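Local structure of alkane monooxygenase (Geobacillus thermodenitrificans, 3B9O) at residues C243-G248 with K347-S352; M277-C282 with A370-F375. The protein belongs to the luciferase-like monooxygenases, which adopt a TIM-barrel fold, and carries a bound flavin mononucleotide. All blocks are in the same frame, centred on the assembly; numbering follows the deposited sequence.

Interaction 1: C243-G248 with K347-S352; sequences CVFLGG and KWFKLS. With FMN (flavin mononucleotide), chain C.
Phe245 and Phe349 meet rim to rim, with CE2 of Phe245 3.6 Å from CE1 of Phe349 and CZ of each ring also in contact. Their planes are almost parallel, 6° apart, yet neither ring lies over the other. CG of Phe245 is anti to its backbone N (chi1 -178°), whereas CG of Phe349 is anti to its carbonyl carbon (chi1 -56°), and the two side chains cross at about a right angle. The flavin mononucleotide joins this pair through its C7M methyl, which sits over the centre of the Phe245 ring, 3.4 Å above its plane, and at the edge of the Phe349 ring. CE1 of Phe245 also lies 3.6 Å from C6 of the flavin.

Beside the aromatic pair, the Trp348 indole lies flat against the backbone of Gly247 and Gly248. Gly247 CA stands over the six-membered ring, 4.1 Å from its centroid, and Gly248 CA over the five-membered ring, 3.8 Å from its centroid, two CH-pi contacts on one face. Gly247 has no side chain, and its CA comes to 3.8 Å from CE3 of Trp348. The two chains are pinned together here by the hydrogen bond from Gly248 N to Trp348 O, 2.9 Å long. A water beside Gly248 O accepts from Lys350 N.

Further out, Phe10 and Phe55 meet the Phe245 ring edge-to-face, and Lys249 NZ is hydrogen-bonded to Lys347 O. Phe245, near the C-terminal end of strand 243-246, and Phe349, in the loop before strand 350-354, thus line the dimethylbenzene end of the flavin with aromatic rings; the C-terminal ends of the strands are where TIM barrels carry their active sites.

Interaction 2: M277-C282 with A370-F375; sequences MFAGIC and AGIDGF
The Phe278 ring turns one face to the backbone N of Gly374, and its CD2 lies 3.6 Å from Gly374 C. Gly374, having no side chain, lets the ring lie against its backbone. Ile372 CD1 covers one face of the Phe375 ring, 3.4 Å above the plane and offset toward the rim, while Gly280 O lies at the edge. Ile281 CG2 approaches CD2 of Phe375 obliquely at 3.6 Å, and Ala279 CB touches both Ile372 CD1 and Phe375 CD2.

Between the Phe278 ring on one face and the Ala279 and Phe375 side chains on the other, the backbones pair in parallel; Ala279 N donates to Gly374 O over 3.0 Å. Met277 O accepts a bond from Asp373 N at 2.7 Å in the carbonyl plane, and a longer one from Gly374 N, a donor tilted 17° from that plane. Asp373 bends back, CG anti to the carbonyl carbon (chi1 -63°), and OD1 receives Met277 N at 2.8 Å through its anti lone pair.

Met277 N and O are therefore satisfied by Asp373, just ahead of strand 374-378, and by Gly374, its first residue; the carboxylate probably gains some stabilisation from the N-H it accepts.

Overall arrangement
From the N terminus, the chain first runs through 243-248, then through 277-282, before 347-352 returns to the former and closes interaction 1 after 98 intervening residues. Helix 356-370 then leads to 370-375, which closes interaction 2 on 277-282. The four segments alternate, so the two loops cross. Strand 276-285 joins them within the parallel barrel sheet, pairing with strands 243-246, 350-354 and 374-378. Val244 O lies 2.8 Å from Phe278 N, and Lys350 O the same distance from Cys282 N, both probable hydrogen bonds. Phe349 also packs on Gly280, bringing the flavin-side contact against the strand used by interaction 2.

Interaction 1: C243-G248 with K347-S352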
ATOM      1  N   CYS A 243       6.833  -0.564   7.110  1.00 11.83           N
ATOM      2  CA  CYS A 243       6.415  -1.732   6.354  1.00  9.96           C
ATOM      3  C   CYS A 243       6.745  -1.557   4.882  1.00 20.13           C
ATOM      4  O   CYS A 243       6.500  -0.484   4.313  1.00 17.80           O
ATOM      5  CB  CYS A 243       4.895  -1.958   6.496  1.00 17.51           C
ATOM      6  SG  CYS A 243       4.344  -2.119   8.213  1.00 20.41           S
ATOM      7  N   VAL A 244       7.275  -2.616   4.255  1.00 16.28           N
ATOM      8  CA  VAL A 244       7.692  -2.541   2.858  1.00 15.25           C
ATOM      9  C   VAL A 244       6.877  -3.521   2.042  1.00 13.55           C
ATOM     10  O   VAL A 244       6.749  -4.671   2.421  1.00 15.88           O
ATOM     11  CB  VAL A 244       9.229  -2.799   2.697  1.00 16.49           C
ATOM     12  CG1 VAL A 244       9.674  -2.555   1.270  1.00 18.88           C
ATOM     13  CG2 VAL A 244      10.025  -1.934   3.668  1.00 17.63           C
ATOM     14  N   PHE A 245       6.281  -3.039   0.947  1.00 16.73           N
ATOM     15  CA  PHE A 245       5.533  -3.885   0.010  1.00 17.68           C
ATOM     16  C   PHE A 245       6.517  -4.215  -1.144  1.00 17.05           C
ATOM     17  O   PHE A 245       6.802  -3.383  -1.998  1.00 22.55           O
ATOM     18  CB  PHE A 245       4.277  -3.100  -0.453  1.00 22.37           C
ATOM     19  CG  PHE A 245       3.333  -3.848  -1.406  1.00 30.70           C
ATOM     20  CD1 PHE A 245       2.358  -3.111  -2.116  1.00 16.20           C
ATOM     21  CD2 PHE A 245       3.412  -5.241  -1.629  1.00 34.63           C
ATOM     22  CE1 PHE A 245       1.471  -3.769  -3.018  1.00 25.58           C
ATOM     23  CE2 PHE A 245       2.508  -5.913  -2.529  1.00 20.45           C
ATOM     24  CZ  PHE A 245       1.555  -5.161  -3.224  1.00 28.16           C
ATOM     25  N   LEU A 246       7.022  -5.437  -1.134  1.00 17.60           N
ATOM     26  CA  LEU A 246       8.018  -5.936  -2.080  1.00 24.98           C
ATOM     27  C   LEU A 246       7.390  -6.599  -3.291  1.00 25.35           C
ATOM     28  O   LEU A 246       6.314  -7.224  -3.209  1.00 25.41           O
ATOM     29  CB  LEU A 246       8.827  -7.001  -1.390  1.00 14.94           C
ATOM     30  CG  LEU A 246      10.149  -6.839  -0.644  1.00 36.04           C
ATOM     31  CD1 LEU A 246      10.592  -5.444  -0.470  1.00 24.25           C
ATOM     32  CD2 LEU A 246      10.106  -7.653   0.645  1.00 22.23           C
ATOM     33  N   GLY A 247       8.063  -6.449  -4.426  1.00 28.15           N
ATOM     34  CA  GLY A 247       7.777  -7.258  -5.604  1.00 29.73           C
ATOM     35  C   GLY A 247       8.535  -8.566  -5.507  1.00 28.00           C
ATOM     36  O   GLY A 247       9.567  -8.641  -4.841  1.00 24.49           O
ATOM     37  N   GLY A 248       8.021  -9.613  -6.164  1.00 31.69           N
ATOM     38  CA  GLY A 248       8.685 -10.917  -6.156  1.00 21.87           C
ATOM     39  C   GLY A 248       7.713 -12.022  -5.843  1.00 22.37           C
ATOM     40  O   GLY A 248       6.779 -11.828  -5.051  1.00 24.85           O
ATOM     41  N   LYS A 347       2.306 -12.259 -13.348  1.00 59.53           N
ATOM     42  CA  LYS A 347       2.535 -10.995 -12.639  1.00 29.83           C
ATOM     43  C   LYS A 347       3.691 -11.133 -11.635  1.00 29.92           C
ATOM     44  O   LYS A 347       4.224 -12.224 -11.462  1.00 30.11           O
ATOM     45  CB  LYS A 347       1.243 -10.533 -11.962  1.00 31.99           C
ATOM     46  CG  LYS A 347       0.143 -10.113 -12.942  1.00 53.05           C
ATOM     47  CD  LYS A 347       0.101  -8.594 -13.162  1.00 59.70           C
ATOM     48  CE  LYS A 347      -0.654  -8.215 -14.451  1.00 63.52           C
ATOM     49  NZ  LYS A 347      -0.705  -6.723 -14.703  1.00 51.84           N
ATOM     50  N   TRP A 348       4.089 -10.041 -10.979  1.00 31.46           N
ATOM     51  CA  TRP A 348       5.226 -10.124 -10.049  1.00 33.70           C
ATOM     52  C   TRP A 348       4.852 -10.548  -8.606  1.00 32.36           C
ATOM     53  O   TRP A 348       5.622 -10.301  -7.663  1.00 35.68           O
ATOM     54  CB  TRP A 348       6.104  -8.859 -10.094  1.00 43.54           C
ATOM     55  CG  TRP A 348       7.619  -9.151  -9.844  1.00 73.73           C
ATOM     56  CD1 TRP A 348       8.266 -10.378  -9.959  1.00 63.77           C
ATOM     57  CD2 TRP A 348       8.645  -8.197  -9.485  1.00 55.13           C
ATOM     58  NE1 TRP A 348       9.614 -10.235  -9.669  1.00 81.35           N
ATOM     59  CE2 TRP A 348       9.876  -8.916  -9.383  1.00 70.64           C
ATOM     60  CE3 TRP A 348       8.643  -6.814  -9.226  1.00 48.17           C
ATOM     61  CZ2 TRP A 348      11.091  -8.294  -9.034  1.00 51.23           C
ATOM     62  CZ3 TRP A 348       9.853  -6.193  -8.879  1.00 70.43           C
ATOM     63  CH2 TRP A 348      11.064  -6.941  -8.791  1.00 66.22           C
ATOM     64  N   PHE A 349       3.676 -11.179  -8.466  1.00 26.19           N
ATOM     65  CA  PHE A 349       3.186 -11.772  -7.215  1.00 26.61           C
ATOM     66  C   PHE A 349       3.016 -13.281  -7.331  1.00 22.13           C
ATOM     67  O   PHE A 349       2.634 -13.806  -8.377  1.00 28.58           O
ATOM     68  CB  PHE A 349       1.823 -11.167  -6.830  1.00 29.33           C
ATOM     69  CG  PHE A 349       1.839  -9.671  -6.713  1.00 38.32           C
ATOM     70  CD1 PHE A 349       2.762  -9.025  -5.862  1.00 71.54           C
ATOM     71  CD2 PHE A 349       0.965  -8.895  -7.457  1.00 39.48           C
ATOM     72  CE1 PHE A 349       2.803  -7.621  -5.738  1.00 26.40           C
ATOM     73  CE2 PHE A 349       0.992  -7.471  -7.331  1.00 55.82           C
ATOM     74  CZ  PHE A 349       1.917  -6.848  -6.467  1.00 34.99           C
ATOM     75  N   LYS A 350       3.277 -13.973  -6.241  1.00 21.32           N
ATOM     76  CA  LYS A 350       2.925 -15.381  -6.110  1.00 24.83           C
ATOM     77  C   LYS A 350       1.422 -15.635  -6.417  1.00 33.30           C
ATOM     78  O   LYS A 350       0.527 -14.929  -5.928  1.00 18.59           O
ATOM     79  CB  LYS A 350       3.297 -15.876  -4.695  1.00 24.31           C
ATOM     80  CG  LYS A 350       2.826 -17.283  -4.326  1.00 25.04           C
ATOM     81  CD  LYS A 350       3.689 -18.312  -4.961  1.00 29.54           C
ATOM     82  CE  LYS A 350       3.443 -19.719  -4.415  1.00 31.91           C
ATOM     83  NZ  LYS A 350       4.549 -20.601  -4.969  1.00 24.89           N
ATOM     84  N   LEU A 351       1.167 -16.655  -7.232  1.00 20.95           N
ATOM     85  CA  LEU A 351      -0.184 -17.204  -7.382  1.00 26.96           C
ATOM     86  C   LEU A 351      -0.305 -18.542  -6.657  1.00 23.93           C
ATOM     87  O   LEU A 351       0.393 -19.508  -6.995  1.00 25.25           O
ATOM     88  CB  LEU A 351      -0.568 -17.353  -8.861  1.00 24.41           C
ATOM     89  CG  LEU A 351      -1.918 -18.041  -9.099  1.00 28.47           C
ATOM     90  CD1 LEU A 351      -3.068 -17.360  -8.338  1.00 20.05           C
ATOM     91  CD2 LEU A 351      -2.232 -18.156 -10.608  1.00 26.24           C
ATOM     92  N   SER A 352      -1.159 -18.600  -5.645  1.00 16.15           N
ATOM     93  CA  SER A 352      -1.411 -19.868  -4.961  1.00 19.55           C
ATOM     94  C   SER A 352      -2.817 -20.441  -5.304  1.00 24.21           C
ATOM     95  O   SER A 352      -3.846 -19.816  -5.040  1.00 20.46           O
ATOM     96  CB  SER A 352      -1.183 -19.714  -3.444  1.00 20.81           C
ATOM     97  OG  SER A 352      -1.251 -20.977  -2.801  1.00 20.73           O
TER
HETATM   98  N1  FMN C 441       3.025   3.335  -7.627  1.00 55.89           N
HETATM   99  C2  FMN C 441       1.923   4.116  -7.559  1.00 87.73           C
HETATM  100  O2  FMN C 441       1.968   5.258  -8.104  1.00 53.32           O
HETATM  101  N3  FMN C 441       0.817   3.635  -6.903  1.00 53.06           N
HETATM  102  C4  FMN C 441       0.812   2.396  -6.315  1.00 58.29           C
HETATM  103  O4  FMN C 441      -0.202   1.983  -5.715  1.00 56.77           O
HETATM  104  C4A FMN C 441       1.957   1.586  -6.376  1.00 44.69           C
HETATM  105  N5  FMN C 441       2.024   0.344  -5.808  1.00 53.21           N
HETATM  106  C5A FMN C 441       3.168  -0.403  -5.920  1.00 66.26           C
HETATM  107  C6  FMN C 441       3.271  -1.690  -5.357  1.00 52.67           C
HETATM  108  C7  FMN C 441       4.460  -2.437  -5.472  1.00 41.13           C
HETATM  109  C7M FMN C 441       4.585  -3.823  -4.877  1.00 65.89           C
HETATM  110  C8  FMN C 441       5.551  -1.899  -6.139  1.00 62.37           C
HETATM  111  C8M FMN C 441       6.831  -2.691  -6.273  1.00 56.28           C
HETATM  112  C9  FMN C 441       5.464  -0.622  -6.707  1.00 40.44           C
HETATM  113  C9A FMN C 441       4.280   0.131  -6.606  1.00 71.07           C
HETATM  114  N10 FMN C 441       4.201   1.369  -7.159  1.00 83.50           N
HETATM  115  C10 FMN C 441       3.067   2.093  -7.062  1.00 70.05           C
HETATM  116  C1' FMN C 441       5.341   1.970  -7.883  1.00 64.74           C
HETATM  117  C2' FMN C 441       6.113   2.911  -6.943  1.00 60.62           C
HETATM  118  O2' FMN C 441       5.483   2.987  -5.663  1.00 43.14           O
HETATM  119  C3' FMN C 441       6.308   4.348  -7.455  1.00 60.97           C
HETATM  120  O3' FMN C 441       5.096   4.935  -7.975  1.00 46.02           O
HETATM  121  C4' FMN C 441       7.528   4.498  -8.391  1.00 72.58           C
HETATM  122  O4' FMN C 441       7.184   5.142  -9.621  1.00 84.09           O
HETATM  123  C5' FMN C 441       8.247   3.186  -8.726  1.00 65.18           C
HETATM  124  O5' FMN C 441       9.250   3.056  -7.727  1.00 47.04           O
HETATM  125  P   FMN C 441      10.662   2.332  -7.982  1.00 51.81           P
HETATM  126  O1P FMN C 441      11.075   2.777  -9.376  1.00 71.81           O
HETATM  127  O2P FMN C 441      11.501   2.854  -6.855  1.00 30.75           O
HETATM  128  O3P FMN C 441      10.381   0.840  -7.966  1.00 63.87           O
HETATM  129  O   HOH W   1       4.666 -13.008  -3.899  1.00 24.53           O

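Interaction 2: M277-C282 with A370-F375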
ATOM      1  N   MET A 277       8.129  -6.869   6.352  1.00 14.78           N
ATOM      2  CA  MET A 277       8.244  -7.126   4.909  1.00 17.61           C
ATOM      3  C   MET A 277       6.972  -7.809   4.454  1.00 19.86           C
ATOM      4  O   MET A 277       6.579  -8.812   5.058  1.00 18.75           O
ATOM      5  CB  MET A 277       9.448  -8.034   4.648  1.00 17.33           C
ATOM      6  CG  MET A 277      10.786  -7.403   5.113  1.00 12.78           C
ATOM      7  SD  MET A 277      11.289  -5.956   4.163  1.00 21.34           S
ATOM      8  CE  MET A 277      12.740  -5.489   5.104  1.00 17.27           C
ATOM      9  N   PHE A 278       6.332  -7.243   3.424  1.00 15.60           N
ATOM     10  CA  PHE A 278       5.057  -7.710   2.862  1.00 14.34           C
ATOM     11  C   PHE A 278       5.254  -8.145   1.395  1.00 20.21           C
ATOM     12  O   PHE A 278       5.903  -7.449   0.641  1.00 21.08           O
ATOM     13  CB  PHE A 278       3.997  -6.593   2.941  1.00 15.18           C
ATOM     14  CG  PHE A 278       3.459  -6.371   4.341  1.00 19.28           C
ATOM     15  CD1 PHE A 278       4.188  -5.632   5.277  1.00 12.60           C
ATOM     16  CD2 PHE A 278       2.228  -6.917   4.722  1.00 19.60           C
ATOM     17  CE1 PHE A 278       3.684  -5.411   6.604  1.00 16.56           C
ATOM     18  CE2 PHE A 278       1.725  -6.741   6.042  1.00 19.08           C
ATOM     19  CZ  PHE A 278       2.467  -5.984   6.978  1.00 12.65           C
ATOM     20  N   ALA A 279       4.766  -9.333   1.041  1.00 13.55           N
ATOM     21  CA  ALA A 279       4.757  -9.800  -0.330  1.00 17.96           C
ATOM     22  C   ALA A 279       3.348  -9.705  -0.884  1.00 25.08           C
ATOM     23  O   ALA A 279       2.385  -9.673  -0.116  1.00 23.81           O
ATOM     24  CB  ALA A 279       5.253 -11.247  -0.389  1.00 18.46           C
ATOM     25  N   GLY A 280       3.207  -9.612  -2.208  1.00 16.42           N
ATOM     26  CA  GLY A 280       1.884  -9.751  -2.825  1.00 12.02           C
ATOM     27  C   GLY A 280       1.591 -11.245  -2.969  1.00 14.27           C
ATOM     28  O   GLY A 280       2.512 -12.079  -3.040  1.00 16.82           O
ATOM     29  N   ILE A 281       0.307 -11.600  -2.972  1.00 15.17           N
ATOM     30  CA  ILE A 281      -0.113 -12.973  -3.264  1.00 10.87           C
ATOM     31  C   ILE A 281      -1.523 -12.931  -3.841  1.00 15.55           C
ATOM     32  O   ILE A 281      -2.362 -12.147  -3.403  1.00 16.15           O
ATOM     33  CB  ILE A 281      -0.053 -13.914  -1.993  1.00 12.61           C
ATOM     34  CG1 ILE A 281      -0.379 -15.387  -2.390  1.00 16.26           C
ATOM     35  CG2 ILE A 281      -0.939 -13.408  -0.895  1.00 12.81           C
ATOM     36  CD1 ILE A 281       0.031 -16.439  -1.371  1.00 16.92           C
ATOM     37  N   CYS A 282      -1.759 -13.746  -4.859  1.00 15.32           N
ATOM     38  CA  CYS A 282      -3.101 -13.984  -5.368  1.00 14.57           C
ATOM     39  C   CYS A 282      -3.493 -15.402  -4.960  1.00 16.60           C
ATOM     40  O   CYS A 282      -2.696 -16.336  -5.077  1.00 17.01           O
ATOM     41  CB  CYS A 282      -3.160 -13.855  -6.892  1.00 22.97           C
ATOM     42  SG  CYS A 282      -2.342 -12.424  -7.632  1.00 40.56           S
ATOM     43  N   ALA A 370      11.636 -17.011   3.350  1.00 11.92           N
ATOM     44  CA  ALA A 370      12.079 -15.701   2.793  1.00 19.70           C
ATOM     45  C   ALA A 370      12.177 -14.564   3.836  1.00 24.95           C
ATOM     46  O   ALA A 370      12.692 -13.451   3.547  1.00 23.49           O
ATOM     47  CB  ALA A 370      11.215 -15.277   1.634  1.00 12.96           C
ATOM     48  N   GLY A 371      11.687 -14.835   5.035  1.00 22.15           N
ATOM     49  CA  GLY A 371      11.618 -13.811   6.074  1.00 26.31           C
ATOM     50  C   GLY A 371      10.555 -12.778   5.841  1.00 20.15           C
ATOM     51  O   GLY A 371      10.665 -11.626   6.284  1.00 23.72           O
ATOM     52  N   ILE A 372       9.493 -13.162   5.160  1.00 23.61           N
ATOM     53  CA  ILE A 372       8.443 -12.179   4.980  1.00 31.36           C
ATOM     54  C   ILE A 372       7.490 -12.168   6.224  1.00 27.20           C
ATOM     55  O   ILE A 372       7.331 -13.194   6.911  1.00 20.49           O
ATOM     56  CB  ILE A 372       7.754 -12.229   3.571  1.00 39.63           C
ATOM     57  CG1 ILE A 372       6.760 -13.332   3.442  1.00 27.66           C
ATOM     58  CG2 ILE A 372       8.733 -12.255   2.339  1.00 23.07           C
ATOM     59  CD1 ILE A 372       5.445 -12.698   3.355  1.00 33.35           C
ATOM     60  N   ASP A 373       6.894 -11.013   6.517  1.00 15.38           N
ATOM     61  CA  ASP A 373       6.075 -10.848   7.717  1.00 12.61           C
ATOM     62  C   ASP A 373       4.593 -10.854   7.415  1.00 12.48           C
ATOM     63  O   ASP A 373       3.789 -11.068   8.306  1.00 13.97           O
ATOM     64  CB  ASP A 373       6.421  -9.522   8.409  1.00 17.43           C
ATOM     65  CG  ASP A 373       7.853  -9.491   8.901  1.00 19.36           C
ATOM     66  OD1 ASP A 373       8.653  -8.696   8.374  1.00 18.83           O
ATOM     67  OD2 ASP A 373       8.179 -10.303   9.793  1.00 21.79           O
ATOM     68  N   GLY A 374       4.218 -10.591   6.175  1.00 13.40           N
ATOM     69  CA  GLY A 374       2.805 -10.508   5.819  1.00 13.23           C
ATOM     70  C   GLY A 374       2.605 -10.465   4.315  1.00 18.11           C
ATOM     71  O   GLY A 374       3.564 -10.489   3.547  1.00 15.14           O
ATOM     72  N   PHE A 375       1.348 -10.380   3.916  1.00 13.35           N
ATOM     73  CA  PHE A 375       0.963 -10.363   2.524  1.00 16.46           C
ATOM     74  C   PHE A 375      -0.053  -9.268   2.232  1.00 13.61           C
ATOM     75  O   PHE A 375      -0.953  -8.983   3.053  1.00 16.07           O
ATOM     76  CB  PHE A 375       0.341 -11.724   2.103  1.00 12.26           C
ATOM     77  CG  PHE A 375       1.302 -12.888   2.196  1.00 14.46           C
ATOM     78  CD1 PHE A 375       1.451 -13.577   3.398  1.00 16.31           C
ATOM     79  CD2 PHE A 375       2.082 -13.250   1.107  1.00 16.76           C
ATOM     80  CE1 PHE A 375       2.332 -14.651   3.512  1.00 19.92           C
ATOM     81  CE2 PHE A 375       2.951 -14.349   1.192  1.00 17.49           C
ATOM     82  CZ  PHE A 375       3.079 -15.035   2.410  1.00 21.61           C
TER